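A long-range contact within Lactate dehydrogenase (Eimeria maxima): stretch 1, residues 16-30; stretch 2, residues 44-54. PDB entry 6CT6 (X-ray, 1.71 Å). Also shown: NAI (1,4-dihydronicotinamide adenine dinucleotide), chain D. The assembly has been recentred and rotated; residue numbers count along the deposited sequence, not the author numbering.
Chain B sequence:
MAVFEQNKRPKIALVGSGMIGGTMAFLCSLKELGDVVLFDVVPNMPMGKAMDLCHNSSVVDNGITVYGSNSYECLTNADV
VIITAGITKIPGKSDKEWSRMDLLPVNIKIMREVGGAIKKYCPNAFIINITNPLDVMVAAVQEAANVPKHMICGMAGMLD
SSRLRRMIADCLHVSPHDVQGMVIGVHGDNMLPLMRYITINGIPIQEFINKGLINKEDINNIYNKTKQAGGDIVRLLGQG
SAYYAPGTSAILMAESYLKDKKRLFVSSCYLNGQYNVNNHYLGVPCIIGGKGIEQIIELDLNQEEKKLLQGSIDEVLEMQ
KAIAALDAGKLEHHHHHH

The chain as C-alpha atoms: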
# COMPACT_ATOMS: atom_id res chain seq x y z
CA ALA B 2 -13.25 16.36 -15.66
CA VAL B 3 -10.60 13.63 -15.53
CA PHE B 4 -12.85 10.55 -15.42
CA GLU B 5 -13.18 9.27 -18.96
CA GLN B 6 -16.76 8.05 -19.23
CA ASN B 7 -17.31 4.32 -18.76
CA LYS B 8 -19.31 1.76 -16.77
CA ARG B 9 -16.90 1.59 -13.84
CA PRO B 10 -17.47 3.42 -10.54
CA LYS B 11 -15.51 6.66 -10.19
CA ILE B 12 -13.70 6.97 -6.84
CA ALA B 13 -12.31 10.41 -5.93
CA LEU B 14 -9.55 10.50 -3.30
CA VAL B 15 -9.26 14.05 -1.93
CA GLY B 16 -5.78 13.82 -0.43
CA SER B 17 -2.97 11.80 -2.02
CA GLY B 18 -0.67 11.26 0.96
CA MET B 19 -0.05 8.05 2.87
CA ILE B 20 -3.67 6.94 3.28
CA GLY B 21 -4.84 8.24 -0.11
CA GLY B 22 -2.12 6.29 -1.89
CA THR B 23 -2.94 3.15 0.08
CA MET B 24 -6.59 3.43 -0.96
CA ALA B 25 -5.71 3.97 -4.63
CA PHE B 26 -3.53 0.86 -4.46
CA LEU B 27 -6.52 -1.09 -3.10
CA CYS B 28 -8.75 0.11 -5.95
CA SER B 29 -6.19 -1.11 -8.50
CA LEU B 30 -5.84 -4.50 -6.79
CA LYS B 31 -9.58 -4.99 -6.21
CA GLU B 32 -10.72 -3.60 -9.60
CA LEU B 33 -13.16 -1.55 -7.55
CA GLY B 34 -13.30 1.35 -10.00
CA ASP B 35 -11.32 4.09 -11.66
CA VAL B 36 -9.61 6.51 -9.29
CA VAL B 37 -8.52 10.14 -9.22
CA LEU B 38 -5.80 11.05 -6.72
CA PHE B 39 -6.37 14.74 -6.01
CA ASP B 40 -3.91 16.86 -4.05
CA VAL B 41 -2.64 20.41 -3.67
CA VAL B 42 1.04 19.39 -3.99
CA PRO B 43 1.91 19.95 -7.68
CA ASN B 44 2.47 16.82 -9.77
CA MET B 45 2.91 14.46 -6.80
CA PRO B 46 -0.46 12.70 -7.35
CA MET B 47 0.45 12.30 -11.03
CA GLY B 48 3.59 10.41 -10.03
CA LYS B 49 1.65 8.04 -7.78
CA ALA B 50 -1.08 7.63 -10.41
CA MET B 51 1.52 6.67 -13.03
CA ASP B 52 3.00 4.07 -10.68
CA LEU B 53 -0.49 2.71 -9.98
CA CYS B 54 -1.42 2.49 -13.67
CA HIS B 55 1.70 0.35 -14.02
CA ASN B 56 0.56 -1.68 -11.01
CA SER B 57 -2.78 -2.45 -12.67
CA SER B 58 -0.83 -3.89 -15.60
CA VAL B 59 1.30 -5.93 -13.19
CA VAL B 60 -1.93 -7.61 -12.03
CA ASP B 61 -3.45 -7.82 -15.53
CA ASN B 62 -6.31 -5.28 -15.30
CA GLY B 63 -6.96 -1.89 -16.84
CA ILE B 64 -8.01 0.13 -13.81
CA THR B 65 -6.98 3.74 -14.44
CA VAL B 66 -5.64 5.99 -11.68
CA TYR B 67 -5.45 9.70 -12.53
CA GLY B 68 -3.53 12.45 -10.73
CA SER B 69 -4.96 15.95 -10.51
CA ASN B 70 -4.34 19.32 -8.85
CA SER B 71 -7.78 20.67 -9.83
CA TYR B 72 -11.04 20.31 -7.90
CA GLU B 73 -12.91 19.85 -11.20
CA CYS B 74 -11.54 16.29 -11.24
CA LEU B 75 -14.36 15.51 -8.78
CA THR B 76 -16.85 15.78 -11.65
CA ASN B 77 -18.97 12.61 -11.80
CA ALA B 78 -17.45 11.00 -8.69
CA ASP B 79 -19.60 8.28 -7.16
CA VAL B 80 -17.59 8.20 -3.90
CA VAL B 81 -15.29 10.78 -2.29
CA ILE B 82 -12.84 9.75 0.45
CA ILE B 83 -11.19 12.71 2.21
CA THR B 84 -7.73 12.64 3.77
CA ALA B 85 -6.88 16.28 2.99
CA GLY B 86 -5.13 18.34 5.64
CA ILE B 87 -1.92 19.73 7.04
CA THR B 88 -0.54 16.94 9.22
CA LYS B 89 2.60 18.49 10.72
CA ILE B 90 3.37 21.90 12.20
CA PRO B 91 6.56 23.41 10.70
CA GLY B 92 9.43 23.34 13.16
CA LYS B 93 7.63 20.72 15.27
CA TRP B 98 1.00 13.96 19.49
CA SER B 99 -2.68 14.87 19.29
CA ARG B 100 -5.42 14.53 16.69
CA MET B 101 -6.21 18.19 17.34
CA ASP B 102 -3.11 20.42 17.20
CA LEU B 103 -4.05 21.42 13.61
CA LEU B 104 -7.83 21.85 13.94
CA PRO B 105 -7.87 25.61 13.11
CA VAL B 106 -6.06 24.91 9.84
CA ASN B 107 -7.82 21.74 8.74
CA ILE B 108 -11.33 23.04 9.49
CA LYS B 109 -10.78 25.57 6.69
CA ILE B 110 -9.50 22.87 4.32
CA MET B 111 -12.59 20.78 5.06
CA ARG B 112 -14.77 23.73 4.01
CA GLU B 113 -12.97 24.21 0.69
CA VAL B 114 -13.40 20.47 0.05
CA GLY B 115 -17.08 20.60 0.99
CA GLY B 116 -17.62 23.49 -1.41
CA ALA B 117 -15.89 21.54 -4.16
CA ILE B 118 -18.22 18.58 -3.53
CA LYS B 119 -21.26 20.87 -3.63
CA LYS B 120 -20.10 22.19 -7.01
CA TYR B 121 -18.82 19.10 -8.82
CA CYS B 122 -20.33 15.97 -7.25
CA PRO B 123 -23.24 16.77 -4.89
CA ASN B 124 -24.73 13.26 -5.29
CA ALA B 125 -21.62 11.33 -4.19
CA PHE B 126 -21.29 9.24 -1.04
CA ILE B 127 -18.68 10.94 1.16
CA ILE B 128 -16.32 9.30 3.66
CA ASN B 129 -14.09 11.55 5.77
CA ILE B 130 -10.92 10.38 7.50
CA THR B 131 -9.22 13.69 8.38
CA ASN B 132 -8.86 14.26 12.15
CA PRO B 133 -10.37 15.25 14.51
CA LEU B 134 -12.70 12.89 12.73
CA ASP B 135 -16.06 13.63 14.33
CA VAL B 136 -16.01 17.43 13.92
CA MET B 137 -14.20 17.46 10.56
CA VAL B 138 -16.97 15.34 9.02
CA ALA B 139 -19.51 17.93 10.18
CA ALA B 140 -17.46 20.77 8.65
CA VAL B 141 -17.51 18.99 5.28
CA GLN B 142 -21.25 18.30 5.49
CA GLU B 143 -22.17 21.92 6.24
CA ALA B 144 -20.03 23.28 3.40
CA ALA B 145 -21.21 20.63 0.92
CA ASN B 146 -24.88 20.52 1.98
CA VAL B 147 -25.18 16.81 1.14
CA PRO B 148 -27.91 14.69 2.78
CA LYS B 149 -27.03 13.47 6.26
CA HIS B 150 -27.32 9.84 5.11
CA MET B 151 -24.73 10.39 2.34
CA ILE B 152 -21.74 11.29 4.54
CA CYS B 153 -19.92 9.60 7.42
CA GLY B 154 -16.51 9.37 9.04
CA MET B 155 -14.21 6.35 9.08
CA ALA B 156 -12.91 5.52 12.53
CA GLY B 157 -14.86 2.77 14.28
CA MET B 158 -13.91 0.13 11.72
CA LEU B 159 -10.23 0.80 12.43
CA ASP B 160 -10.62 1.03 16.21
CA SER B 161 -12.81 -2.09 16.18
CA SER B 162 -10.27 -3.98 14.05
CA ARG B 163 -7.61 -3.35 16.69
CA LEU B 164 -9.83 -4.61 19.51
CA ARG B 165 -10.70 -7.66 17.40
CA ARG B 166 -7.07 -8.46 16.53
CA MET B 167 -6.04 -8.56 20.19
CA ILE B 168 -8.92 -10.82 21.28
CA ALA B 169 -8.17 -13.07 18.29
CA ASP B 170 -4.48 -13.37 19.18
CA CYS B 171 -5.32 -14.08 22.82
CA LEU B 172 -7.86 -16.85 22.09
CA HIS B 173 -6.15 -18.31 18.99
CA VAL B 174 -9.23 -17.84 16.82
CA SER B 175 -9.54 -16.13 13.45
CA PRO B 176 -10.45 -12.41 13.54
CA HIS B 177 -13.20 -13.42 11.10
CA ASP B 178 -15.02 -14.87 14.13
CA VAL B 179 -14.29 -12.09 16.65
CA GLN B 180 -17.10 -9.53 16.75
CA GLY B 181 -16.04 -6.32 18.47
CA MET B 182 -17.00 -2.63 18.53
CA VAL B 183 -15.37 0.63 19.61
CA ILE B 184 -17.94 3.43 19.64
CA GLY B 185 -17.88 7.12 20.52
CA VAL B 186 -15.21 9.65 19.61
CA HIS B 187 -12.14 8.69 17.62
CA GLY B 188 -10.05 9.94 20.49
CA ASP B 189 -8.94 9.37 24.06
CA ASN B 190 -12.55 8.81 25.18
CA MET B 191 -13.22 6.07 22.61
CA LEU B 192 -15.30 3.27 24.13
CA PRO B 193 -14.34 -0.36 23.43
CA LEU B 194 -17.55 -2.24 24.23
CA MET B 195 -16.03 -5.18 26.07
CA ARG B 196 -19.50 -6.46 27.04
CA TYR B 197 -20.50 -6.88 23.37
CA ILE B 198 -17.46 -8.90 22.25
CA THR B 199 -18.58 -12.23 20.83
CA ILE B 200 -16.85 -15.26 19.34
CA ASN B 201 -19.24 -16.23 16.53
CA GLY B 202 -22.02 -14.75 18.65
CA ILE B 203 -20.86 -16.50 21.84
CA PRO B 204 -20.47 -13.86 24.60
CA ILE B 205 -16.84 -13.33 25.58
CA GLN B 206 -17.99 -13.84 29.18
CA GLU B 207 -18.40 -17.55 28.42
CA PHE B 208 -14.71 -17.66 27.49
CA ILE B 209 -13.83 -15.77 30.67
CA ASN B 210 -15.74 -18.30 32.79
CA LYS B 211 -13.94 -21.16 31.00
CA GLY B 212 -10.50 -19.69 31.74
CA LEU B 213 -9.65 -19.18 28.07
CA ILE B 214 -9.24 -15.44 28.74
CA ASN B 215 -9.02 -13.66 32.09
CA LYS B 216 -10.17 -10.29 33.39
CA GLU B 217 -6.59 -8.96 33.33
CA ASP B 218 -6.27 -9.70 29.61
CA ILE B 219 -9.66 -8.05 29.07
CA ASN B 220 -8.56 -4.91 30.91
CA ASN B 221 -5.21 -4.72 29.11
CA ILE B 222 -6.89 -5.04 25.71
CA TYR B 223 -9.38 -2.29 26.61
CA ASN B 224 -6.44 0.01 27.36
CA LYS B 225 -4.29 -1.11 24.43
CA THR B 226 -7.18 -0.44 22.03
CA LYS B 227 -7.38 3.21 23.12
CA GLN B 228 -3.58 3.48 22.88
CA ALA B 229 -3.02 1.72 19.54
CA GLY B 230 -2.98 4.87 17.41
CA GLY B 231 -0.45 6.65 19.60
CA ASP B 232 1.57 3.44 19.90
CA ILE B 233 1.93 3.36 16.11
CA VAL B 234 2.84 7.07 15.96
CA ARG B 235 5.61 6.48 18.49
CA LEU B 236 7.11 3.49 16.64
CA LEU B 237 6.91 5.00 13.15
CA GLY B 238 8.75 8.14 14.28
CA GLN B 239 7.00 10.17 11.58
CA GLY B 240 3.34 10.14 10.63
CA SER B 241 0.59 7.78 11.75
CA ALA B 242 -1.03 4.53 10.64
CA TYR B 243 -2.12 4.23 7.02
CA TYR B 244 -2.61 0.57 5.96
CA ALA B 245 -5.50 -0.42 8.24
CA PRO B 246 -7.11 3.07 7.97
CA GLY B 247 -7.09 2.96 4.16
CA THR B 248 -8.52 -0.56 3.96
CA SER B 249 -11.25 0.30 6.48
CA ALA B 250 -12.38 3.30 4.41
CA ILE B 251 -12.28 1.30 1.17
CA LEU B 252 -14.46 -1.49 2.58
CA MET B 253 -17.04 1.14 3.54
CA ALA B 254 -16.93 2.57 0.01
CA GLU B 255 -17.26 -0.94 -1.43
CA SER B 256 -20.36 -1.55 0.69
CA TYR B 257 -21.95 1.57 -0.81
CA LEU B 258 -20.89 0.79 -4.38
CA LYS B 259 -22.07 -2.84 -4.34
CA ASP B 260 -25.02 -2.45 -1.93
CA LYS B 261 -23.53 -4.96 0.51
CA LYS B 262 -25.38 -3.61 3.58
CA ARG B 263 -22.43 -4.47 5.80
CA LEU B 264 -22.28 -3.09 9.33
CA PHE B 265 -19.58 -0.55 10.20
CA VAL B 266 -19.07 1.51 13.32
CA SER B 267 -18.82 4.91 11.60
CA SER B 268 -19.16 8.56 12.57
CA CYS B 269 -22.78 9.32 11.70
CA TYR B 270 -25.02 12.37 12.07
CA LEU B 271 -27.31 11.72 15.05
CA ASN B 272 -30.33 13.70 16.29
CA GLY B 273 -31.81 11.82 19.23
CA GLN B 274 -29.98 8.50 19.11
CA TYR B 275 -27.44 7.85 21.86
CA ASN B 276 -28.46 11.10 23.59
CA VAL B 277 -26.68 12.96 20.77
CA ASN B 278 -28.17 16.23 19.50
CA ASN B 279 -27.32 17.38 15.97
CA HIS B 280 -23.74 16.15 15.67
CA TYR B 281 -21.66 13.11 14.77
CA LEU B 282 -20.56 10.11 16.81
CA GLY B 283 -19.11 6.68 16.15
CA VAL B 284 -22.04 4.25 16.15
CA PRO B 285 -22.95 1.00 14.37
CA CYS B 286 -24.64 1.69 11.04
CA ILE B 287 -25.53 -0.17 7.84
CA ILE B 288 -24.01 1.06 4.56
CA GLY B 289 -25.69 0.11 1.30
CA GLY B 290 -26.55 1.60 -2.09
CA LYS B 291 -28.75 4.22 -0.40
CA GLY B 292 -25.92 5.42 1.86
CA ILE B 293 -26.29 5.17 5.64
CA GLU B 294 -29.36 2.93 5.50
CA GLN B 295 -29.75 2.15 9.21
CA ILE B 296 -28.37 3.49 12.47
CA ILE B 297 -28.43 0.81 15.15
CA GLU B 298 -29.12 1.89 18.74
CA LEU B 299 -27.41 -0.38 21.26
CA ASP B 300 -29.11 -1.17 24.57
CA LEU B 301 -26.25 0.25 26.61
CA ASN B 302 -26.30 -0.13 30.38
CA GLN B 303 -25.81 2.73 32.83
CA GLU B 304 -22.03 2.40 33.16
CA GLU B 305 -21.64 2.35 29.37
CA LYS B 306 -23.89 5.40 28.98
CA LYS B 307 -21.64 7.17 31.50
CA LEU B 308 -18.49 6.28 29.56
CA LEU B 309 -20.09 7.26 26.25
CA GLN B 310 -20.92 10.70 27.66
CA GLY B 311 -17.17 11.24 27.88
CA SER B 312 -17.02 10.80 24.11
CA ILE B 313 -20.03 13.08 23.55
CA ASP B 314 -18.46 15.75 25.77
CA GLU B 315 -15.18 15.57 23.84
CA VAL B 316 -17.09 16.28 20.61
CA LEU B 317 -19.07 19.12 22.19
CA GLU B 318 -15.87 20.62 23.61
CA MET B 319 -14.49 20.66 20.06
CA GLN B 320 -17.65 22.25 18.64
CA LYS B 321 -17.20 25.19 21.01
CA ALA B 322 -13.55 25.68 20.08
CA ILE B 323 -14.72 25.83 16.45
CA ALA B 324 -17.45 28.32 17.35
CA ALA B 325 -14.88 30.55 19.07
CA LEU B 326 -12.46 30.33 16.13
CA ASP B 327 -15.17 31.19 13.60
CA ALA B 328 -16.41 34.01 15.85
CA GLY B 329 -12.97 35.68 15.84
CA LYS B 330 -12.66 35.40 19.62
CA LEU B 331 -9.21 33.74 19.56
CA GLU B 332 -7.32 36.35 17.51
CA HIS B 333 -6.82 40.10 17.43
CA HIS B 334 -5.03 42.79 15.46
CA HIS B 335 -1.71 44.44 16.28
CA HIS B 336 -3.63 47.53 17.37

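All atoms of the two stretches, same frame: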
# COMPACT_ATOMS: atom_id res chain seq x y z
N GLY B 16 -6.92 14.08 -1.28
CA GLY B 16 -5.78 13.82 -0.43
C GLY B 16 -5.01 12.63 -0.97
O GLY B 16 -5.56 11.53 -1.03
N SER B 17 -3.76 12.84 -1.38
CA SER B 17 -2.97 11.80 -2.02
C SER B 17 -1.71 11.48 -1.22
O SER B 17 -0.69 11.10 -1.79
CB SER B 17 -2.60 12.21 -3.45
OG SER B 17 -3.76 12.46 -4.22
N GLY B 18 -1.78 11.63 0.10
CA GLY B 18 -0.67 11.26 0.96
C GLY B 18 -0.63 9.78 1.26
O GLY B 18 -0.92 8.95 0.40
N MET B 19 -0.29 9.45 2.51
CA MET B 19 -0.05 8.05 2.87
C MET B 19 -1.33 7.22 2.75
O MET B 19 -1.32 6.13 2.18
CB MET B 19 0.52 7.97 4.28
CG MET B 19 1.83 8.74 4.45
SD MET B 19 3.11 8.21 3.29
CE MET B 19 3.46 6.57 3.92
N ILE B 20 -2.43 7.72 3.30
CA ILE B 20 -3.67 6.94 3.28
C ILE B 20 -4.30 6.98 1.89
O ILE B 20 -4.80 5.97 1.40
CB ILE B 20 -4.64 7.44 4.36
CG1 ILE B 20 -4.03 7.21 5.75
CG2 ILE B 20 -5.99 6.72 4.26
CD1 ILE B 20 -4.82 7.82 6.90
N GLY B 21 -4.30 8.15 1.24
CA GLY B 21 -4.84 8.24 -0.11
C GLY B 21 -4.16 7.28 -1.07
O GLY B 21 -4.83 6.60 -1.85
N GLY B 22 -2.83 7.21 -1.02
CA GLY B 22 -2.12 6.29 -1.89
C GLY B 22 -2.46 4.84 -1.60
O GLY B 22 -2.65 4.04 -2.51
N THR B 23 -2.53 4.49 -0.31
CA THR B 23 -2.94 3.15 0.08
C THR B 23 -4.30 2.79 -0.51
O THR B 23 -4.49 1.68 -1.01
CB THR B 23 -2.98 3.06 1.61
OG1 THR B 23 -1.66 3.20 2.14
CG2 THR B 23 -3.58 1.73 2.08
N MET B 24 -5.25 3.72 -0.46
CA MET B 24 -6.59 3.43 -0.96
C MET B 24 -6.61 3.30 -2.48
O MET B 24 -7.34 2.46 -3.03
CB MET B 24 -7.56 4.52 -0.50
CG MET B 24 -7.78 4.54 1.02
SD MET B 24 -9.03 5.71 1.58
CE MET B 24 -8.31 7.28 1.09
N ALA B 25 -5.81 4.11 -3.18
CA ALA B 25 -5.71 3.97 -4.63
C ALA B 25 -5.11 2.63 -5.01
O ALA B 25 -5.56 1.99 -5.97
CB ALA B 25 -4.87 5.12 -5.20
N PHE B 26 -4.09 2.19 -4.27
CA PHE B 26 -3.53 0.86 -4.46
C PHE B 26 -4.60 -0.22 -4.33
O PHE B 26 -4.66 -1.16 -5.13
CB PHE B 26 -2.41 0.66 -3.44
CG PHE B 26 -1.56 -0.57 -3.65
CD1 PHE B 26 -1.23 -1.01 -4.93
CD2 PHE B 26 -1.05 -1.25 -2.56
CE1 PHE B 26 -0.42 -2.13 -5.09
CE2 PHE B 26 -0.26 -2.36 -2.72
CZ PHE B 26 0.06 -2.81 -3.99
N LEU B 27 -5.47 -0.10 -3.31
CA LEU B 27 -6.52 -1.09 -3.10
C LEU B 27 -7.50 -1.11 -4.26
O LEU B 27 -7.98 -2.18 -4.66
CB LEU B 27 -7.24 -0.80 -1.79
CG LEU B 27 -6.48 -1.17 -0.52
CD1 LEU B 27 -7.06 -0.45 0.68
CD2 LEU B 27 -6.50 -2.67 -0.30
N CYS B 28 -7.83 0.06 -4.82
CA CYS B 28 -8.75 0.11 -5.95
C CYS B 28 -8.16 -0.62 -7.15
O CYS B 28 -8.85 -1.38 -7.84
CB CYS B 28 -9.06 1.56 -6.30
SG CYS B 28 -10.13 2.39 -5.09
N SER B 29 -6.87 -0.40 -7.43
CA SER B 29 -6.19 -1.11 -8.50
C SER B 29 -6.26 -2.62 -8.28
O SER B 29 -6.64 -3.38 -9.18
CB SER B 29 -4.74 -0.64 -8.59
OG SER B 29 -4.00 -1.38 -9.55
N LEU B 30 -5.90 -3.07 -7.07
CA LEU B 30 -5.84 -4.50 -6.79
C LEU B 30 -7.22 -5.14 -6.81
O LEU B 30 -7.37 -6.28 -7.27
CB LEU B 30 -5.17 -4.73 -5.43
CG LEU B 30 -3.70 -4.34 -5.28
CD1 LEU B 30 -3.29 -4.37 -3.81
CD2 LEU B 30 -2.79 -5.25 -6.09
N ASN B 44 1.91 17.97 -9.06
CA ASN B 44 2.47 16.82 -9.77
C ASN B 44 2.63 15.55 -8.94
O ASN B 44 2.67 14.45 -9.51
CB ASN B 44 3.83 17.20 -10.38
CG ASN B 44 3.70 18.25 -11.46
OD1 ASN B 44 2.71 18.28 -12.20
ND2 ASN B 44 4.70 19.11 -11.57
N MET B 45 2.72 15.65 -7.62
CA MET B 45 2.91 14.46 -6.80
C MET B 45 1.83 13.41 -7.05
O MET B 45 2.18 12.23 -7.23
CB MET B 45 2.98 14.85 -5.32
CG MET B 45 3.17 13.68 -4.35
SD MET B 45 1.62 12.86 -3.89
CE MET B 45 0.96 14.05 -2.72
N PRO B 46 0.54 13.74 -7.06
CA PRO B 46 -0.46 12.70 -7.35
C PRO B 46 -0.34 12.12 -8.75
O PRO B 46 -0.76 10.98 -8.97
CB PRO B 46 -1.80 13.43 -7.15
CG PRO B 46 -1.47 14.88 -7.24
CD PRO B 46 -0.09 15.02 -6.71
N MET B 47 0.22 12.87 -9.71
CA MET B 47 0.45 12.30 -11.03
C MET B 47 1.55 11.25 -11.01
O MET B 47 1.48 10.27 -11.75
CB MET B 47 0.80 13.41 -12.03
CG MET B 47 -0.36 14.32 -12.43
SD MET B 47 -0.83 15.48 -11.13
CE MET B 47 -1.66 16.76 -12.08
N GLY B 48 2.56 11.43 -10.16
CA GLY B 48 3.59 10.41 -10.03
C GLY B 48 3.04 9.12 -9.44
O GLY B 48 3.34 8.03 -9.93
N LYS B 49 2.25 9.23 -8.37
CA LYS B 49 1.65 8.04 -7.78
C LYS B 49 0.67 7.38 -8.74
O LYS B 49 0.63 6.15 -8.84
CB LYS B 49 0.95 8.41 -6.47
CG LYS B 49 1.90 8.78 -5.34
CD LYS B 49 1.15 9.00 -4.03
CE LYS B 49 2.11 9.18 -2.86
NZ LYS B 49 1.41 9.51 -1.59
N ALA B 50 -0.12 8.18 -9.46
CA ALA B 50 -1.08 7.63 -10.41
C ALA B 50 -0.37 6.85 -11.51
O ALA B 50 -0.84 5.79 -11.94
CB ALA B 50 -1.92 8.75 -11.01
N MET B 51 0.77 7.36 -11.99
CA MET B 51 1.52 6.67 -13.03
C MET B 51 2.02 5.33 -12.52
O MET B 51 1.89 4.30 -13.20
CB MET B 51 2.68 7.56 -13.49
CG MET B 51 3.57 6.98 -14.58
SD MET B 51 4.75 8.20 -15.21
CE MET B 51 3.66 9.41 -15.97
N ASP B 52 2.60 5.32 -11.32
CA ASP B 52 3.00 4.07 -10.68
C ASP B 52 1.84 3.09 -10.56
O ASP B 52 2.00 1.89 -10.79
CB ASP B 52 3.58 4.39 -9.30
CG ASP B 52 4.23 3.20 -8.63
OD1 ASP B 52 4.50 2.19 -9.32
OD2 ASP B 52 4.48 3.28 -7.41
N LEU B 53 0.65 3.59 -10.21
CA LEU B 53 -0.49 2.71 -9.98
C LEU B 53 -1.12 2.24 -11.28
O LEU B 53 -1.72 1.15 -11.31
CB LEU B 53 -1.52 3.41 -9.09
CG LEU B 53 -1.06 3.52 -7.63
CD1 LEU B 53 -1.90 4.53 -6.88
CD2 LEU B 53 -1.12 2.16 -6.94
N CYS B 54 -1.02 3.02 -12.36
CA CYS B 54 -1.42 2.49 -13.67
C CYS B 54 -0.51 1.35 -14.09
O CYS B 54 -0.98 0.35 -14.65
CB CYS B 54 -1.41 3.60 -14.72
SG CYS B 54 -2.79 4.78 -14.60
PA NAI D . -0.66 12.93 4.71
O1A NAI D . -0.02 14.22 5.16
O2A NAI D . 0.22 11.79 4.23
O5B NAI D . -1.69 13.29 3.54
C5B NAI D . -2.51 14.45 3.61
C4B NAI D . -2.56 15.07 2.22
O4B NAI D . -3.59 16.05 2.11
C3B NAI D . -1.25 15.78 1.86
O3B NAI D . -0.67 15.14 0.72
C2B NAI D . -1.66 17.21 1.56
O2B NAI D . -0.91 17.78 0.49
C1B NAI D . -3.12 17.02 1.19
N9A NAI D . -3.94 18.24 1.20
C8A NAI D . -3.81 19.36 1.95
N7A NAI D . -4.79 20.25 1.63
C5A NAI D . -5.55 19.70 0.67
C6A NAI D . -6.75 20.07 -0.11
N6A NAI D . -7.35 21.26 0.06
N1A NAI D . -7.21 19.18 -1.02
C2A NAI D . -6.63 17.98 -1.21
N3A NAI D . -5.55 17.58 -0.53
C4A NAI D . -4.98 18.38 0.40
O3 NAI D . -1.61 12.39 5.90
PN NAI D . -2.24 10.91 6.01
O1N NAI D . -1.24 10.02 6.73
O2N NAI D . -2.77 10.49 4.66
O5D NAI D . -3.47 11.17 7.01
C5D NAI D . -4.53 12.02 6.59
C4D NAI D . -5.52 12.30 7.71
O4D NAI D . -6.12 11.09 8.19
C3D NAI D . -4.83 12.95 8.90
O3D NAI D . -5.66 14.02 9.38
C2D NAI D . -4.75 11.85 9.93
O2D NAI D . -4.70 12.32 11.27
C1D NAI D . -6.03 11.09 9.62
N1N NAI D . -6.14 9.73 10.17
C2N NAI D . -7.37 9.37 10.54
C3N NAI D . -7.66 8.13 11.06
C7N NAI D . -9.08 7.85 11.44
O7N NAI D . -9.96 8.60 11.05
N7N NAI D . -9.36 6.80 12.21
C4N NAI D . -6.58 7.10 11.24
C5N NAI D . -5.28 7.60 10.81
C6N NAI D . -5.11 8.88 10.29

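Stretch 1 is a glycine-rich turn, Gly16 to Gly18, followed by a helix that starts at Met19. Stretch 2 is a helix from Met45 onward, preceded by Asn44. The two helices run in nearly the same direction, 24° apart, with their axes 10.3 Å apart at closest approach. The contact is modest, burying 374 Å² in all.

Gly16 does not touch stretch 2. Its phi/psi of 118/117 would jam a CB against the preceding carbonyl, so the backbone itself calls for glycine. Its CA lies 3.8 Å from N3A of NAI.

Ser17 points its CB toward stretch 2 and meets three of its residues. Its OG packs 3.7 Å from Pro46 CB and is hydrogen-bonded elsewhere in the structure. Its carbonyl O is 3.5 Å from Met45 CE. The same O accepts a short hydrogen bond from Lys49 NZ, at 2.6 Å. The Lys49 side chain reaches it nearly fully extended, with chi2 to chi4 all t.

Gly18 occupies the N-cap position. Its O accepts a weak hydrogen bond from Lys49 NZ, at 3.1 Å, and a backbone bond from Gly22 N, at 2.9 Å. One ammonium group thus ties the turn to the second helix through two successive carbonyls. A CB on Gly18 would lie 2.0 Å from NAI O5B, a clash.

The CA-to-CB bonds of Met19 and Ile20 point away from stretch 2. Their backbone amides, free at the start of the helix, bind the dinucleotide phosphates: Met19 N to NAI O2A at 2.9 Å, and Ile20 N to NAI O2N at 3.1 Å. Both bonds are nearly straight.

Gly21 makes no contact across the stretches; a CB there would clash with Gly16 O at 2.1 Å. Gly22 faces Lys49, their CA atoms 7.2 Å apart. A CB on Gly22 would lie 3.6 Å from Lys49 NZ and be crowded by Gly18 O.

Thr23 points away and bonds within its own helix, OG1 to Met19 O at 2.9 Å.

From Ala25 the contact becomes mainly apolar, centred on Leu53, which has more area covered than any other residue here. Ala25 CB touches Leu53 CD1 at 3.5 Å. Phe26 CD1 lies 3.8 Å from Leu53 CD2, which approaches the ring obliquely. The two methyls of Leu53 therefore meet successive residues of the first helix.

Ser29 points toward stretch 2, with OG 3.8 Å from Leu53 O. Its hydroxyl is hydrogen-bonded to a residue just outside the stretches.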